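Local coordinates for protein peptidase S8 and S53, subtilisin, kexin, sedolisin (Mycobacterium smegmatis, PDB 4KG7) that probably cleaves peptide bonds as a subtilisin-fold serine protease (mycosin) of the type VII, ESX-3, secretion system, at residues C32-V37 with V293-D298. Numbering follows the deposited sequence.
Sequences CITTSV and VSNAPD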
ATOM      1  N   CYS A  32      15.239 -14.790   7.071  1.00 15.65           N
ATOM      2  CA  CYS A  32      14.411 -14.364   5.947  1.00 14.97           C
ATOM      3  C   CYS A  32      13.370 -15.421   5.560  1.00 14.78           C
ATOM      4  O   CYS A  32      13.544 -16.621   5.765  1.00 14.33           O
ATOM      5  CB  CYS A  32      15.258 -14.068   4.726  1.00 15.04           C
ATOM      6  SG  CYS A  32      16.428 -12.707   4.916  1.00 16.03           S
ATOM      7  N   ILE A  33      12.304 -14.927   4.953  1.00 14.72           N
ATOM      8  CA  ILE A  33      11.111 -15.672   4.560  1.00 15.63           C
ATOM      9  C   ILE A  33      10.942 -15.493   3.054  1.00 14.45           C
ATOM     10  O   ILE A  33      11.240 -14.427   2.501  1.00 14.20           O
ATOM     11  CB  ILE A  33       9.879 -15.043   5.296  1.00 17.21           C
ATOM     12  CG1 ILE A  33      10.017 -15.303   6.792  1.00 18.75           C
ATOM     13  CG2 ILE A  33       8.543 -15.566   4.802  1.00 18.02           C
ATOM     14  CD1 ILE A  33      10.359 -16.720   7.091  1.00 19.78           C
ATOM     15  N   THR A  34      10.454 -16.530   2.394  1.00 14.02           N
ATOM     16  CA  THR A  34       9.943 -16.443   1.054  1.00 13.43           C
ATOM     17  C   THR A  34       8.501 -16.922   1.008  1.00 12.55           C
ATOM     18  O   THR A  34       8.105 -17.794   1.801  1.00 13.10           O
ATOM     19  CB  THR A  34      10.775 -17.252   0.060  1.00 14.15           C
ATOM     20  OG1 THR A  34      10.809 -18.636   0.448  1.00 15.51           O
ATOM     21  CG2 THR A  34      12.209 -16.707   0.003  1.00 14.38           C
ATOM     22  N   THR A  35       7.733 -16.363   0.077  1.00 11.21           N
ATOM     23  CA  THR A  35       6.366 -16.822  -0.178  1.00 10.62           C
ATOM     24  C   THR A  35       6.363 -18.114  -0.999  1.00 11.10           C
ATOM     25  O   THR A  35       7.270 -18.349  -1.794  1.00 12.13           O
ATOM     26  CB  THR A  35       5.560 -15.733  -0.909  1.00  9.71           C
ATOM     27  OG1 THR A  35       6.279 -15.288  -2.072  1.00  9.05           O
ATOM     28  CG2 THR A  35       5.343 -14.558  -0.023  1.00  9.28           C
ATOM     29  N   SER A  36       5.349 -18.937  -0.794  1.00 11.23           N
ATOM     30  CA  SER A  36       5.316 -20.302  -1.299  1.00 11.73           C
ATOM     31  C   SER A  36       3.946 -20.591  -1.916  1.00 11.11           C
ATOM     32  O   SER A  36       3.022 -19.798  -1.812  1.00 10.55           O
ATOM     33  CB  SER A  36       5.561 -21.332  -0.140  1.00 12.70           C
ATOM     34  OG  SER A  36       6.798 -21.084   0.527  1.00 14.84           O
ATOM     35  N   VAL A  37       3.841 -21.759  -2.531  1.00 11.04           N
ATOM     36  CA  VAL A  37       2.564 -22.248  -3.055  1.00 10.92           C
ATOM     37  C   VAL A  37       1.809 -23.036  -1.981  1.00 11.05           C
ATOM     38  O   VAL A  37       2.317 -23.995  -1.429  1.00 11.15           O
ATOM     39  CB  VAL A  37       2.780 -23.088  -4.331  1.00 11.50           C
ATOM     40  CG1 VAL A  37       1.486 -23.660  -4.868  1.00 11.79           C
ATOM     41  CG2 VAL A  37       3.440 -22.237  -5.411  1.00 11.40           C
ATOM     42  N   VAL A 293       3.841 -12.640  -7.196  1.00  7.43           N
ATOM     43  CA  VAL A 293       5.190 -13.092  -7.509  1.00  7.85           C
ATOM     44  C   VAL A 293       5.963 -13.403  -6.225  1.00  7.91           C
ATOM     45  O   VAL A 293       5.829 -12.715  -5.204  1.00  7.67           O
ATOM     46  CB  VAL A 293       5.889 -11.977  -8.327  1.00  7.91           C
ATOM     47  CG1 VAL A 293       7.335 -12.292  -8.601  1.00  8.38           C
ATOM     48  CG2 VAL A 293       5.105 -11.669  -9.618  1.00  7.91           C
ATOM     49  N   SER A 294       6.815 -14.416  -6.297  1.00  8.59           N
ATOM     50  CA  SER A 294       7.606 -14.840  -5.162  1.00  8.96           C
ATOM     51  C   SER A 294       8.976 -14.187  -5.142  1.00  9.38           C
ATOM     52  O   SER A 294       9.534 -13.911  -6.216  1.00  9.40           O
ATOM     53  CB  SER A 294       7.774 -16.368  -5.212  1.00  9.43           C
ATOM     54  OG  SER A 294       8.574 -16.826  -4.131  1.00  9.80           O
ATOM     55  N   ASN A 295       9.502 -13.951  -3.936  1.00  9.70           N
ATOM     56  CA  ASN A 295      10.913 -13.569  -3.736  1.00 10.33           C
ATOM     57  C   ASN A 295      11.876 -14.762  -3.651  1.00 11.58           C
ATOM     58  O   ASN A 295      13.066 -14.579  -3.431  1.00 12.14           O
ATOM     59  CB  ASN A 295      11.081 -12.699  -2.493  1.00  9.99           C
ATOM     60  CG  ASN A 295      10.638 -13.403  -1.209  1.00  9.89           C
ATOM     61  OD1 ASN A 295       9.738 -14.234  -1.232  1.00  9.77           O
ATOM     62  ND2 ASN A 295      11.229 -13.015  -0.075  1.00  9.90           N
ATOM     63  N   ALA A 296      11.373 -15.980  -3.812  1.00 12.50           N
ATOM     64  CA  ALA A 296      12.255 -17.156  -3.918  1.00 13.84           C
ATOM     65  C   ALA A 296      13.097 -17.037  -5.187  1.00 14.88           C
ATOM     66  O   ALA A 296      12.723 -16.351  -6.122  1.00 14.38           O
ATOM     67  CB  ALA A 296      11.430 -18.431  -3.964  1.00 14.17           C
ATOM     68  N   PRO A 297      14.238 -17.736  -5.240  1.00 16.67           N
ATOM     69  CA  PRO A 297      15.144 -17.575  -6.377  1.00 17.90           C
ATOM     70  C   PRO A 297      14.526 -17.765  -7.767  1.00 18.73           C
ATOM     71  O   PRO A 297      14.898 -17.059  -8.693  1.00 19.32           O
ATOM     72  CB  PRO A 297      16.214 -18.641  -6.115  1.00 18.64           C
ATOM     73  CG  PRO A 297      16.221 -18.781  -4.628  1.00 18.41           C
ATOM     74  CD  PRO A 297      14.813 -18.562  -4.171  1.00 17.42           C
ATOM     75  N   ASP A 298      13.584 -18.688  -7.919  1.00 19.55           N
ATOM     76  CA  ASP A 298      12.958 -18.891  -9.237  1.00 21.04           C
ATOM     77  C   ASP A 298      12.036 -17.743  -9.656  1.00 18.91           C
ATOM     78  O   ASP A 298      11.751 -17.558 -10.851  1.00 19.17           O
ATOM     79  CB  ASP A 298      12.207 -20.221  -9.271  1.00 23.38           C
ATOM     80  CG  ASP A 298      13.150 -21.438  -9.228  1.00 26.63           C
ATOM     81  OD1 ASP A 298      14.376 -21.307  -9.527  1.00 29.27           O
ATOM     82  OD2 ASP A 298      12.657 -22.541  -8.896  1.00 29.78           O
TER
HETATM   83  O   HOH W   1       6.857 -12.794  -2.506  1.00  6.06           O
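The side-chain amide of Asn295 pairs with the extended backbone of Ile33 to Thr35. Its ND2 donates to Ile33 O at 2.9 Å. ND2 lies in the carbonyl plane of Ile33, on a lone pair of the oxygen, and Ile33 O lies close to the amide plane of Asn295. Its OD1 accepts from Thr35 N at 3.2 Å, with an N-H...O angle of 155°. The amide thus spans Thr34, bonding the carbonyl of the residue before it and the N-H of the residue after it, and the two bonds fix its rotation. ND2 also donates to Asp100 O. Chi1 of Asn295 (60°) sets CG between the backbone N and the carbonyl carbon.

Ser294 makes the third direct hydrogen bond. Its OG donates to Thr35 O at 3.1 Å, from a position tilted 34° out of the carbonyl plane. The same OG accepts from Ala296 N at 2.9 Å, forming an ST turn. One hydroxyl therefore shapes its own loop and holds the neighbouring one.

A water bridges the segments. It is hydrogen-bonded to Thr35 OG1 at 2.6 Å and probably donates to Val293 O at 2.9 Å. Asn295 N gives it a weak bond. Thr35 OG1 is also hydrogen-bonded to Ser302 OG.

Nonpolar contact is small. CG2 of Thr34 lies against the amide of Asn295 and approaches Ala296 CA at 3.9 Å.

This is loop-to-loop packing beside the predicted charge relay of the subtilisin fold. It joins the loop after strand 26-28 to the loop between strands 292-293 and 301-306. Cys32 bonds to Cys101 in a disulfide, tying the first loop to the chain just ahead of helix 104-113. Thr35 and Asn295 touch that helix at Ser107 and Thr106. The helix begins with His104, predicted to belong to the charge relay, and the side chain of Thr35 lies about 7 Å from that of His104. Ile33 and Thr35 rest on Leu305 of strand 301-306.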